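Long-range contacts in interferon alpha/beta receptor 1 (Mus musculus, PDB 3WCY), which pairs with a second receptor subunit to bind type I interferons and so switches on JAK-STAT signalling: residues P307-I312 / V372-V376; G276-V282 / W293-I299; L335-I339 / S351-P357; S156-V160 / K242-G246; D319-V325 / P357-K362. All coordinates share one frame; numbering follows the deposited sequence.

The extracellular chain is built of fibronectin type III domains, and four of the five contacts each lie within one of them. Interactions 1, 3 and 5 all belong to the fourth domain and touch one another. Interaction 5 pairs strands of its three-stranded sheet, interaction 3 pairs strands of its four-stranded sheet, and interaction 1 spans the two. Interactions 1 and 5 are partly buried and mainly apolar; interaction 3 lies at the surface and adds an amide-carboxylate pair. Interaction 2 pairs strands in the third domain and is rich in aromatic rings. Interaction 4 joins the second and third domains, and touches interaction 2 through the Lys242-Glu296 salt bridge.

Interaction 1 (P307-I312 / V372-V376); sequences PPPPVI and VQARV
Pro310 and Ile312 lean on Ala374 and Val376 across the fourth fibronectin type III domain. This beta sandwich sets a three-stranded sheet, with 311-316 at its edge, against a four-stranded sheet that includes strand 369-376. The two segments run in broadly opposite directions.

Most of the contact is apolar. Ile312 places CG1 anti to its backbone N (chi1 -160°), and the side chain continues extended. The end carbon Ile312 CD1 therefore lands 3.6 Å from Ala374 CB and 3.8 Å from Val372 CG1. Pro310 points its ring at the strand, with Pro310 CG 4.1 Å from Val376 CB. Pro310 CD lies 3.5 Å from the backbone oxygen Ala374 O. Pro307 CG reaches Val376 CG1 at 4.1 Å, at the margin of the contact. Val323 and Val325 of strand 321-326 and Ile339 of strand 337-343 extend this apolar layer.

The polar part belongs to Arg375. Its CB points away from the proline run, but the chain bends at chi2 and chi3 and brings the guanidinium back. Arg375 NH2 comes 3.5 Å from Pro307 CD, beside the ring that follows a cis peptide bond. Arg375 NH1 gives a nearly straight hydrogen bond (168°) to Pro307 O at 3.2 Å. That oxygen lies in the guanidinium plane, while NH1 stands 42° out of the carbonyl plane.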
# COMPACT_ATOMS: atom_id res chain seq x y z
N PRO A 307 20.81 -2.22 -5.70
CA PRO A 307 21.89 -2.47 -6.67
C PRO A 307 23.30 -2.08 -6.15
O PRO A 307 23.39 -1.50 -5.06
CB PRO A 307 21.44 -1.61 -7.87
CG PRO A 307 20.62 -0.47 -7.26
CD PRO A 307 20.35 -0.82 -5.81
N PRO A 308 24.42 -2.37 -6.88
CA PRO A 308 25.74 -1.94 -6.39
C PRO A 308 25.94 -0.42 -6.54
O PRO A 308 25.15 0.22 -7.25
CB PRO A 308 26.73 -2.73 -7.27
CG PRO A 308 25.90 -3.66 -8.10
CD PRO A 308 24.55 -3.05 -8.18
N PRO A 309 26.97 0.20 -5.90
CA PRO A 309 27.14 1.66 -6.03
C PRO A 309 27.45 2.17 -7.45
O PRO A 309 28.13 1.46 -8.20
CB PRO A 309 28.30 1.97 -5.06
CG PRO A 309 29.05 0.69 -4.96
CD PRO A 309 27.99 -0.37 -5.00
N PRO A 310 26.99 3.39 -7.83
CA PRO A 310 27.30 3.91 -9.18
C PRO A 310 28.71 4.49 -9.27
O PRO A 310 29.39 4.63 -8.25
CB PRO A 310 26.23 5.00 -9.39
CG PRO A 310 25.39 5.03 -8.14
CD PRO A 310 26.19 4.37 -7.07
N VAL A 311 29.17 4.82 -10.50
CA VAL A 311 30.51 5.39 -10.70
C VAL A 311 30.43 6.91 -10.91
O VAL A 311 30.01 7.39 -11.97
CB VAL A 311 31.40 4.68 -11.76
CG1 VAL A 311 32.84 5.15 -11.66
CG2 VAL A 311 31.32 3.16 -11.63
N ILE A 312 30.82 7.66 -9.87
CA ILE A 312 30.82 9.12 -9.82
C ILE A 312 32.04 9.73 -10.53
O ILE A 312 33.17 9.25 -10.36
CB ILE A 312 30.57 9.63 -8.36
CG1 ILE A 312 30.09 11.08 -8.32
CG2 ILE A 312 31.77 9.37 -7.41
CD1 ILE A 312 29.41 11.51 -7.01
N VAL A 372 32.03 14.61 -2.75
CA VAL A 372 30.76 14.18 -3.36
C VAL A 372 30.54 12.66 -3.24
O VAL A 372 31.50 11.89 -3.24
CB VAL A 372 30.60 14.67 -4.83
CG1 VAL A 372 29.13 14.87 -5.19
CG2 VAL A 372 31.39 15.95 -5.10
N GLN A 373 29.26 12.26 -3.12
CA GLN A 373 28.79 10.88 -3.03
C GLN A 373 27.47 10.76 -3.77
O GLN A 373 26.65 11.67 -3.69
CB GLN A 373 28.60 10.48 -1.57
CG GLN A 373 29.55 9.39 -1.11
CD GLN A 373 29.07 8.70 0.14
OE1 GLN A 373 27.91 8.26 0.23
NE2 GLN A 373 29.95 8.56 1.12
N ALA A 374 27.26 9.65 -4.50
CA ALA A 374 26.02 9.46 -5.27
C ALA A 374 25.40 8.07 -5.16
O ALA A 374 26.10 7.09 -4.92
CB ALA A 374 26.24 9.83 -6.73
N ARG A 375 24.08 8.01 -5.37
CA ARG A 375 23.30 6.78 -5.36
C ARG A 375 22.23 6.81 -6.45
O ARG A 375 21.82 7.89 -6.88
CB ARG A 375 22.69 6.48 -3.97
CG ARG A 375 23.64 5.72 -3.03
CD ARG A 375 23.90 4.26 -3.41
NE ARG A 375 22.70 3.44 -3.29
CZ ARG A 375 22.64 2.14 -3.57
NH1 ARG A 375 23.72 1.49 -3.99
NH2 ARG A 375 21.50 1.47 -3.44
N VAL A 376 21.82 5.63 -6.91
CA VAL A 376 20.83 5.46 -7.97
C VAL A 376 19.48 4.94 -7.44
O VAL A 376 19.45 4.18 -6.46
CB VAL A 376 21.42 4.65 -9.16
CG1 VAL A 376 21.55 3.16 -8.85
CG2 VAL A 376 20.64 4.90 -10.45

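Interaction 2 (G276-V282 / W293-I299)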
# COMPACT_ATOMS: atom_id res chain seq x y z
N GLY A 276 6.70 -10.51 5.78
CA GLY A 276 7.76 -9.72 5.16
C GLY A 276 7.78 -8.29 5.63
O GLY A 276 8.84 -7.65 5.67
N THR A 277 6.59 -7.77 5.97
CA THR A 277 6.39 -6.44 6.51
C THR A 277 5.53 -6.56 7.75
O THR A 277 4.57 -7.34 7.76
CB THR A 277 5.77 -5.48 5.47
OG1 THR A 277 4.61 -6.05 4.87
CG2 THR A 277 6.76 -5.05 4.42
N PHE A 278 5.88 -5.81 8.80
CA PHE A 278 5.14 -5.80 10.06
C PHE A 278 5.30 -4.52 10.89
O PHE A 278 6.24 -3.74 10.68
CB PHE A 278 5.34 -7.10 10.87
CG PHE A 278 6.72 -7.41 11.41
CD1 PHE A 278 7.03 -7.17 12.74
CD2 PHE A 278 7.68 -8.02 10.61
CE1 PHE A 278 8.30 -7.49 13.25
CE2 PHE A 278 8.94 -8.33 11.12
CZ PHE A 278 9.25 -8.07 12.44
N PHE A 279 4.35 -4.29 11.81
CA PHE A 279 4.31 -3.14 12.72
C PHE A 279 4.63 -3.62 14.13
O PHE A 279 4.26 -4.74 14.49
CB PHE A 279 2.91 -2.49 12.70
CG PHE A 279 2.48 -1.87 11.39
CD1 PHE A 279 1.76 -2.61 10.46
CD2 PHE A 279 2.76 -0.54 11.11
CE1 PHE A 279 1.36 -2.03 9.26
CE2 PHE A 279 2.35 0.04 9.90
CZ PHE A 279 1.66 -0.71 8.98
N LEU A 280 5.28 -2.77 14.94
CA LEU A 280 5.61 -3.15 16.31
C LEU A 280 5.06 -2.18 17.39
O LEU A 280 5.06 -0.96 17.20
CB LEU A 280 7.12 -3.39 16.50
CG LEU A 280 7.70 -4.65 15.83
CD1 LEU A 280 9.03 -4.35 15.18
CD2 LEU A 280 7.86 -5.77 16.81
N HIS A 281 4.58 -2.77 18.50
CA HIS A 281 4.05 -2.10 19.69
C HIS A 281 5.13 -2.14 20.77
O HIS A 281 5.88 -3.12 20.83
CB HIS A 281 2.85 -2.91 20.22
CG HIS A 281 1.50 -2.33 19.92
ND1 HIS A 281 0.35 -3.06 20.17
CD2 HIS A 281 1.16 -1.12 19.43
CE1 HIS A 281 -0.65 -2.27 19.82
NE2 HIS A 281 -0.21 -1.10 19.36
N VAL A 282 5.22 -1.10 21.62
CA VAL A 282 6.22 -1.06 22.71
C VAL A 282 5.55 -0.59 24.00
O VAL A 282 4.52 -1.14 24.39
CB VAL A 282 7.52 -0.25 22.41
CG1 VAL A 282 8.64 -0.65 23.37
CG2 VAL A 282 7.99 -0.42 20.96
N TRP A 293 -0.57 2.47 24.43
CA TRP A 293 0.37 1.87 23.48
C TRP A 293 1.22 2.93 22.78
O TRP A 293 0.73 4.02 22.47
CB TRP A 293 -0.34 0.99 22.46
CG TRP A 293 -0.83 -0.32 23.01
CD1 TRP A 293 -2.12 -0.70 23.19
CD2 TRP A 293 -0.02 -1.42 23.44
NE1 TRP A 293 -2.18 -1.98 23.69
CE2 TRP A 293 -0.90 -2.44 23.86
CE3 TRP A 293 1.37 -1.65 23.51
CZ2 TRP A 293 -0.44 -3.67 24.35
CZ3 TRP A 293 1.82 -2.87 23.98
CH2 TRP A 293 0.92 -3.86 24.40
N SER A 294 2.48 2.58 22.52
CA SER A 294 3.48 3.40 21.83
C SER A 294 3.14 3.54 20.33
O SER A 294 2.24 2.86 19.83
CB SER A 294 4.86 2.76 21.99
OG SER A 294 5.85 3.35 21.16
N GLU A 295 3.90 4.40 19.61
CA GLU A 295 3.76 4.61 18.17
C GLU A 295 4.06 3.29 17.47
O GLU A 295 4.99 2.58 17.86
CB GLU A 295 4.73 5.70 17.67
CG GLU A 295 4.46 6.16 16.25
CD GLU A 295 5.68 6.66 15.51
OE1 GLU A 295 6.22 5.89 14.68
OE2 GLU A 295 6.09 7.81 15.74
N GLU A 296 3.24 2.94 16.47
CA GLU A 296 3.42 1.71 15.70
C GLU A 296 4.59 1.89 14.75
O GLU A 296 4.55 2.75 13.88
CB GLU A 296 2.13 1.35 14.93
CG GLU A 296 0.96 1.03 15.84
CD GLU A 296 -0.40 1.46 15.34
OE1 GLU A 296 -0.57 2.64 14.97
OE2 GLU A 296 -1.33 0.61 15.37
N LYS A 297 5.67 1.12 14.98
CA LYS A 297 6.87 1.18 14.14
C LYS A 297 6.79 0.13 13.03
O LYS A 297 6.79 -1.07 13.30
CB LYS A 297 8.15 1.01 14.99
CG LYS A 297 9.46 1.03 14.18
CD LYS A 297 9.89 2.43 13.76
CE LYS A 297 11.04 2.41 12.79
NZ LYS A 297 10.61 2.08 11.41
N PHE A 298 6.69 0.61 11.77
CA PHE A 298 6.62 -0.24 10.59
C PHE A 298 8.01 -0.53 10.08
O PHE A 298 8.77 0.40 9.81
CB PHE A 298 5.78 0.41 9.48
CG PHE A 298 5.77 -0.35 8.18
CD1 PHE A 298 5.05 -1.53 8.05
CD2 PHE A 298 6.47 0.12 7.08
CE1 PHE A 298 5.04 -2.24 6.85
CE2 PHE A 298 6.46 -0.59 5.87
CZ PHE A 298 5.74 -1.76 5.77
N ILE A 299 8.32 -1.81 9.89
CA ILE A 299 9.62 -2.24 9.38
C ILE A 299 9.48 -3.34 8.34
O ILE A 299 8.84 -4.35 8.60
CB ILE A 299 10.66 -2.57 10.49
CG1 ILE A 299 10.03 -3.34 11.67
CG2 ILE A 299 11.38 -1.32 10.97
CD1 ILE A 299 10.31 -4.78 11.65
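Trp293 lays its indole flat against the imidazole of His281. Its CB points at the opposite segment, and chi1 of -74° lays the indole along the imidazole. From the backbone outward, Trp293 CB lies over the imidazole face, 3.7 Å from His281 NE2. Trp293 CG comes 3.7 Å from His281 CE1, and CD2 lies at a similar distance from His281 ND1. The five-membered ring and the imidazole form an offset stack, with planes 3° apart and centroids 4.1 Å apart. Farther out, CE3 lies near His281 CG, and the indole edge, at CZ3, meets Val282 O. His281 also stacks with Trp252, so two indoles pack against its ring.

Beyond this pair the segments become neighbouring antiparallel strands, 277-281 and 297-300, in the four-stranded sheet of the third fibronectin type III domain. Strand 297-300 is the outermost of the sheet. Phe278 and Ile299 exchange two backbone hydrogen bonds, as do Leu280 and Lys297.

Ile299, on the face with Phe278 and Leu280, puts Ile299 CD1 over the Phe278 ring, 3.8 Å from its centroid, a CH-pi contact. Its CG1 touches Leu280 CD1. On the face with Phe279 and Phe298, those two rings meet obliquely, with planes at 45°. Phe298 CB is 3.5 Å from Phe279 CE2. The far end of the Phe298 ring reaches Thr277, where Phe298 CE1 is 3.6 Å from Thr277 CB. Thr277 OG1 is hydrogen-bonded to an acidic side chain of another protein chain, and Glu296 OE1 pairs with Lys242.

Interaction 3 (L335-I339 / S351-P357)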
# COMPACT_ATOMS: atom_id res chain seq x y z
N LEU A 335 16.40 6.35 -15.42
CA LEU A 335 16.83 6.20 -14.02
C LEU A 335 16.80 7.52 -13.24
O LEU A 335 16.91 8.60 -13.83
CB LEU A 335 18.25 5.57 -13.96
CG LEU A 335 18.35 4.06 -14.22
CD1 LEU A 335 18.64 3.76 -15.67
CD2 LEU A 335 19.46 3.44 -13.41
N ASN A 336 16.63 7.44 -11.90
CA ASN A 336 16.62 8.59 -10.99
C ASN A 336 17.90 8.57 -10.14
O ASN A 336 18.30 7.51 -9.65
CB ASN A 336 15.37 8.59 -10.11
CG ASN A 336 14.88 9.98 -9.72
OD1 ASN A 336 14.74 10.88 -10.55
ND2 ASN A 336 14.57 10.15 -8.44
N TYR A 337 18.54 9.75 -9.98
CA TYR A 337 19.80 9.87 -9.26
C TYR A 337 19.73 10.77 -8.02
O TYR A 337 18.85 11.62 -7.92
CB TYR A 337 20.92 10.34 -10.21
CG TYR A 337 21.04 9.53 -11.48
CD1 TYR A 337 20.46 9.97 -12.67
CD2 TYR A 337 21.75 8.33 -11.51
CE1 TYR A 337 20.58 9.23 -13.85
CE2 TYR A 337 21.88 7.58 -12.68
CZ TYR A 337 21.29 8.04 -13.85
OH TYR A 337 21.40 7.31 -15.01
N GLU A 338 20.67 10.56 -7.08
CA GLU A 338 20.79 11.32 -5.83
C GLU A 338 22.23 11.72 -5.56
O GLU A 338 23.14 10.95 -5.83
CB GLU A 338 20.25 10.49 -4.64
CG GLU A 338 19.55 11.33 -3.59
CD GLU A 338 19.34 10.69 -2.23
OE1 GLU A 338 18.81 9.56 -2.17
OE2 GLU A 338 19.67 11.35 -1.21
N ILE A 339 22.44 12.93 -5.00
CA ILE A 339 23.76 13.44 -4.65
C ILE A 339 23.88 13.78 -3.17
O ILE A 339 22.89 14.18 -2.56
CB ILE A 339 24.26 14.56 -5.62
CG1 ILE A 339 25.57 14.16 -6.28
CG2 ILE A 339 24.38 15.93 -4.97
CD1 ILE A 339 25.39 13.45 -7.54
N SER A 351 22.41 17.59 0.36
CA SER A 351 21.93 16.59 -0.59
C SER A 351 20.87 17.10 -1.56
O SER A 351 19.92 17.76 -1.14
CB SER A 351 21.41 15.37 0.16
OG SER A 351 20.43 15.71 1.13
N MET A 352 21.02 16.74 -2.85
CA MET A 352 20.08 17.10 -3.91
C MET A 352 19.90 15.99 -4.96
O MET A 352 20.83 15.23 -5.22
CB MET A 352 20.40 18.47 -4.55
CG MET A 352 21.75 18.54 -5.23
SD MET A 352 22.21 20.25 -5.57
CE MET A 352 23.03 20.06 -7.15
N GLU A 353 18.68 15.89 -5.52
CA GLU A 353 18.34 14.91 -6.55
C GLU A 353 17.89 15.60 -7.85
O GLU A 353 17.21 16.63 -7.80
CB GLU A 353 17.33 13.85 -6.05
CG GLU A 353 15.85 14.20 -6.18
CD GLU A 353 14.93 13.06 -6.59
OE1 GLU A 353 14.86 12.05 -5.85
OE2 GLU A 353 14.25 13.20 -7.63
N LYS A 354 18.31 15.04 -8.99
CA LYS A 354 17.94 15.56 -10.30
C LYS A 354 17.30 14.47 -11.14
O LYS A 354 17.17 13.32 -10.68
CB LYS A 354 19.15 16.21 -11.03
CG LYS A 354 19.70 17.48 -10.37
CD LYS A 354 18.69 18.63 -10.23
CE LYS A 354 19.08 19.57 -9.11
NZ LYS A 354 18.11 20.70 -8.98
N ASP A 355 16.86 14.83 -12.36
CA ASP A 355 16.19 13.94 -13.32
C ASP A 355 17.24 13.10 -14.03
O ASP A 355 17.18 11.87 -13.96
CB ASP A 355 15.34 14.76 -14.31
CG ASP A 355 14.67 15.96 -13.66
OD1 ASP A 355 13.72 15.75 -12.87
OD2 ASP A 355 15.16 17.10 -13.87
N GLY A 356 18.19 13.78 -14.66
CA GLY A 356 19.30 13.15 -15.38
C GLY A 356 20.53 12.94 -14.51
O GLY A 356 20.48 13.18 -13.30
N PRO A 357 21.66 12.49 -15.09
CA PRO A 357 22.86 12.26 -14.27
C PRO A 357 23.80 13.46 -14.15
O PRO A 357 24.64 13.48 -13.25
CB PRO A 357 23.53 11.08 -14.98
CG PRO A 357 22.89 11.01 -16.36
CD PRO A 357 21.90 12.11 -16.50
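Ile339 and Met352 are joined by two backbone hydrogen bonds between antiparallel strands. Ile339 N gives to Met352 O at 2.8 Å, and Met352 N gives to Ile339 O at 3.2 Å. The short strand axes lie 4.7 Å apart at 158°. Nearer Tyr337 the strands draw apart, and 355-357 leaves the strand as a loop that passes beside the Tyr337 ring.

On the inner face Ile339 and Met352 point the same way, and Ile339 CG2 touches Met352 CG at 3.7 Å. Tyr337 is on the same face. With chi1 at -51°, its ring lies at the open end of the hairpin, beside Gly356 and Pro357. There Pro357 CB stands over one face of the Tyr337 ring, 4.0 Å from its centroid and toward the CE1 side, a CH-pi contact.

On the outer side, Asn336 ND2 gives a hydrogen bond to Glu353 OE2 at 3.2 Å, with an angle of 157°. The oxygen lies in the amide plane, but ND2 approaches from above the carboxylate plane. The second oxygen, Glu353 OE1, takes a weak bond from the same ND2. Glu353 CG occupies the place between its backbone N and carbonyl carbon; with a bend at chi2, this brings the carboxylate to Asn336 ND2.

The hairpin forms one edge of the four-stranded sheet of the fourth fibronectin type III domain, with 350-354 outermost. Strand 369-376 lies on the other side of 337-343. Tyr337 and Ile339 also pack on Val325 and Phe359 of the facing sheet.

Interaction 4 (S156-V160 / K242-G246); sequences STYYV and KSSSG
Lys242 O takes the backbone hydrogen bond from Tyr159 N at 3.1 Å, the one hydrogen bond between the two segments. Tyr159 N lies nearly in line with the carbonyl (174°). Tyr158 CA adds a CA-H...O contact to the same oxygen, Lys242 O, at 3.3 Å.

Tyr159 is the buried centre of the contact. Its CB points at the opposite segment, with CG anti to the carbonyl carbon (chi1 -72°). This sets the ring against the backbone of 243-245, one face to Ser245 and an edge to Ser243. Ser245 CA stands almost over the centre of the Tyr159 ring, 3.7 Å from its centroid, a CH-pi contact. Ser243 O lies at the ring edge, near CE2 and CD2.

This is a junction between domains. Loop 156-160 belongs to the second fibronectin type III domain, and helix 239-243 with the residues after it to the third. Tyr139 and Pro122 of the second domain also pack on Tyr159, Tyr139 edge-to-face.

Tyr158 meets Lys242 with its ring edge: Tyr158 CD2 is 3.6 Å from Lys242 CB. The lysine chain bends at chi3 and chi4, and NZ, whose salt-bridge partner is Glu296, also makes a cation-pi contact with Phe279. Ser243, Ser244 and Ser245 also pack against another protein chain.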
# COMPACT_ATOMS: atom_id res chain seq x y z
N SER A 156 -4.67 9.30 5.41
CA SER A 156 -4.48 7.91 5.81
C SER A 156 -5.11 6.87 4.89
O SER A 156 -6.22 7.05 4.38
CB SER A 156 -4.96 7.67 7.24
OG SER A 156 -4.57 6.38 7.69
N THR A 157 -4.39 5.74 4.75
CA THR A 157 -4.80 4.56 3.99
C THR A 157 -5.23 3.51 5.02
O THR A 157 -5.97 2.57 4.70
CB THR A 157 -3.64 4.04 3.14
OG1 THR A 157 -2.43 4.11 3.90
CG2 THR A 157 -3.49 4.82 1.84
N TYR A 158 -4.77 3.71 6.27
CA TYR A 158 -4.98 2.86 7.44
C TYR A 158 -6.39 3.04 7.99
O TYR A 158 -6.86 4.17 8.12
CB TYR A 158 -3.90 3.15 8.52
CG TYR A 158 -2.47 3.06 8.01
CD1 TYR A 158 -1.87 4.14 7.36
CD2 TYR A 158 -1.71 1.91 8.20
CE1 TYR A 158 -0.56 4.06 6.89
CE2 TYR A 158 -0.39 1.83 7.76
CZ TYR A 158 0.18 2.91 7.10
OH TYR A 158 1.48 2.85 6.65
N TYR A 159 -7.06 1.91 8.31
CA TYR A 159 -8.44 1.88 8.82
C TYR A 159 -8.56 2.30 10.29
O TYR A 159 -9.67 2.42 10.82
CB TYR A 159 -9.13 0.55 8.49
CG TYR A 159 -9.47 0.44 7.02
CD1 TYR A 159 -10.72 0.83 6.54
CD2 TYR A 159 -8.53 -0.01 6.10
CE1 TYR A 159 -11.03 0.74 5.19
CE2 TYR A 159 -8.83 -0.10 4.74
CZ TYR A 159 -10.08 0.27 4.29
OH TYR A 159 -10.37 0.18 2.95
N VAL A 160 -7.40 2.55 10.93
CA VAL A 160 -7.24 3.08 12.28
C VAL A 160 -6.05 4.04 12.17
O VAL A 160 -4.93 3.60 11.90
CB VAL A 160 -7.04 2.02 13.39
CG1 VAL A 160 -6.77 2.68 14.73
CG2 VAL A 160 -8.23 1.08 13.49
N LYS A 242 -3.18 -3.29 9.14
CA LYS A 242 -3.50 -1.89 9.40
C LYS A 242 -4.03 -1.21 8.15
O LYS A 242 -4.83 -0.29 8.25
CB LYS A 242 -2.29 -1.15 9.98
CG LYS A 242 -2.67 -0.21 11.13
CD LYS A 242 -1.53 -0.03 12.11
CE LYS A 242 -0.67 1.18 11.81
NZ LYS A 242 -1.30 2.44 12.26
N SER A 243 -3.62 -1.71 6.98
CA SER A 243 -3.97 -1.19 5.66
C SER A 243 -5.28 -1.74 5.08
O SER A 243 -5.92 -1.03 4.31
CB SER A 243 -2.82 -1.40 4.68
OG SER A 243 -1.56 -1.08 5.25
N SER A 244 -5.66 -3.00 5.39
CA SER A 244 -6.89 -3.60 4.86
C SER A 244 -8.08 -3.55 5.81
O SER A 244 -7.90 -3.47 7.02
CB SER A 244 -6.69 -5.07 4.51
OG SER A 244 -6.42 -5.85 5.66
N SER A 245 -9.28 -3.52 5.23
CA SER A 245 -10.52 -3.28 5.96
C SER A 245 -10.65 -4.01 7.29
O SER A 245 -10.23 -5.16 7.43
CB SER A 245 -11.72 -3.75 5.14
OG SER A 245 -12.93 -3.19 5.64
N GLY A 246 -11.23 -3.33 8.27
CA GLY A 246 -11.45 -3.91 9.58
C GLY A 246 -12.71 -4.74 9.71
O GLY A 246 -13.32 -5.12 8.71

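Interaction 5 (D319-V325 / P357-K362)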
# COMPACT_ATOMS: atom_id res chain seq x y z
N ASP A 319 34.28 28.09 -11.52
CA ASP A 319 32.96 28.27 -10.92
C ASP A 319 32.24 26.95 -10.61
O ASP A 319 32.42 26.37 -9.53
CB ASP A 319 32.08 29.14 -11.83
CG ASP A 319 30.90 29.74 -11.09
OD1 ASP A 319 31.04 30.05 -9.89
OD2 ASP A 319 29.83 29.90 -11.71
N THR A 320 31.43 26.48 -11.56
CA THR A 320 30.57 25.31 -11.42
C THR A 320 31.39 24.03 -11.27
O THR A 320 32.44 23.89 -11.91
CB THR A 320 29.60 25.20 -12.60
OG1 THR A 320 30.33 25.27 -13.83
CG2 THR A 320 28.52 26.27 -12.59
N LEU A 321 30.92 23.11 -10.43
CA LEU A 321 31.56 21.81 -10.25
C LEU A 321 30.60 20.74 -10.78
O LEU A 321 29.63 20.37 -10.11
CB LEU A 321 31.91 21.57 -8.77
CG LEU A 321 32.91 20.46 -8.49
CD1 LEU A 321 34.02 20.95 -7.59
CD2 LEU A 321 32.23 19.25 -7.89
N LEU A 322 30.83 20.31 -12.04
CA LEU A 322 30.00 19.31 -12.71
C LEU A 322 30.25 17.91 -12.16
O LEU A 322 31.40 17.50 -12.01
CB LEU A 322 30.24 19.34 -14.23
CG LEU A 322 29.00 19.25 -15.11
CD1 LEU A 322 29.26 19.87 -16.48
CD2 LEU A 322 28.51 17.81 -15.26
N VAL A 323 29.16 17.20 -11.84
CA VAL A 323 29.17 15.85 -11.27
C VAL A 323 28.39 14.90 -12.20
O VAL A 323 27.26 15.22 -12.59
CB VAL A 323 28.62 15.85 -9.81
CG1 VAL A 323 28.57 14.44 -9.23
CG2 VAL A 323 29.43 16.75 -8.90
N TYR A 324 29.00 13.76 -12.57
CA TYR A 324 28.34 12.76 -13.41
C TYR A 324 28.17 11.42 -12.71
O TYR A 324 29.16 10.79 -12.32
CB TYR A 324 29.03 12.59 -14.78
CG TYR A 324 28.07 12.10 -15.85
CD1 TYR A 324 27.58 12.96 -16.82
CD2 TYR A 324 27.60 10.78 -15.84
CE1 TYR A 324 26.65 12.53 -17.77
CE2 TYR A 324 26.66 10.35 -16.77
CZ TYR A 324 26.20 11.22 -17.74
OH TYR A 324 25.29 10.77 -18.67
N VAL A 325 26.92 10.96 -12.60
CA VAL A 325 26.56 9.67 -12.00
C VAL A 325 26.37 8.65 -13.11
O VAL A 325 25.59 8.88 -14.03
CB VAL A 325 25.30 9.74 -11.10
CG1 VAL A 325 25.22 8.52 -10.19
CG2 VAL A 325 25.27 11.02 -10.27
N PRO A 357 21.66 12.49 -15.09
CA PRO A 357 22.86 12.26 -14.27
C PRO A 357 23.80 13.46 -14.15
O PRO A 357 24.64 13.48 -13.25
CB PRO A 357 23.53 11.08 -14.98
CG PRO A 357 22.89 11.01 -16.36
CD PRO A 357 21.90 12.11 -16.50
N GLU A 358 23.67 14.44 -15.06
CA GLU A 358 24.49 15.64 -15.08
C GLU A 358 24.07 16.65 -14.00
O GLU A 358 23.21 17.51 -14.23
CB GLU A 358 24.48 16.27 -16.48
CG GLU A 358 25.79 16.11 -17.22
CD GLU A 358 25.86 16.93 -18.49
OE1 GLU A 358 25.46 16.40 -19.56
OE2 GLU A 358 26.28 18.11 -18.42
N PHE A 359 24.68 16.52 -12.80
CA PHE A 359 24.49 17.40 -11.65
C PHE A 359 25.51 18.53 -11.78
O PHE A 359 26.66 18.27 -12.12
CB PHE A 359 24.73 16.65 -10.33
CG PHE A 359 23.62 15.75 -9.86
CD1 PHE A 359 22.77 16.15 -8.83
CD2 PHE A 359 23.43 14.49 -10.42
CE1 PHE A 359 21.75 15.30 -8.38
CE2 PHE A 359 22.40 13.66 -9.98
CZ PHE A 359 21.56 14.07 -8.97
N THR A 360 25.10 19.76 -11.53
CA THR A 360 25.99 20.91 -11.62
C THR A 360 26.03 21.65 -10.29
O THR A 360 25.07 22.36 -9.94
CB THR A 360 25.65 21.76 -12.87
OG1 THR A 360 25.81 20.95 -14.04
CG2 THR A 360 26.51 23.01 -13.00
N LEU A 361 27.11 21.46 -9.52
CA LEU A 361 27.27 22.13 -8.22
C LEU A 361 27.73 23.55 -8.47
O LEU A 361 28.90 23.80 -8.76
CB LEU A 361 28.22 21.37 -7.27
CG LEU A 361 27.74 20.02 -6.77
CD1 LEU A 361 28.85 19.28 -6.06
CD2 LEU A 361 26.57 20.17 -5.84
N LYS A 362 26.77 24.48 -8.41
CA LYS A 362 27.03 25.90 -8.64
C LYS A 362 27.04 26.73 -7.36
O LYS A 362 26.45 26.34 -6.35
CB LYS A 362 26.12 26.49 -9.74
CG LYS A 362 24.61 26.31 -9.54
CD LYS A 362 23.82 26.41 -10.86
CE LYS A 362 23.69 27.81 -11.43
NZ LYS A 362 24.81 28.16 -12.36
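Leu321 and Val323 pair with Leu361 and Phe359 in antiparallel strands whose axes approach to 4.5 Å at 154°. These are neighbours in the three-stranded sheet of the fourth fibronectin type III domain, with 358-361 at the edge and 321-326 in the middle. Each pair shares two backbone hydrogen bonds; Leu321 N to Leu361 O is 2.7 Å and Phe359 N to Val323 O 2.9 Å. A weak bond from Val325 N to Pro357 O follows.

Buried side chains face the other sheet. Leu361 CD1 sits between two branches of the middle strand, 3.8 Å from both Leu321 CD2 and Val323 CG2. Phe359 CE2 touches Val325 CG2 at 3.9 Å. Phe341 of the opposite sheet packs on Leu361.

Leu322, Tyr324, Glu358 and Thr360 share the other face, where Leu322 lies across Thr360 and Glu358. Beyond the strand ends, Thr320 CG2 rests beside Lys362 CB at 3.7 Å. Glu358 is the centre of an inverse gamma turn. Glu358 CG touches Tyr324 CD1 at 3.6 Å. The proline before it stands over a face of that ring, with Pro357 CB 4.1 Å from the Tyr324 centroid.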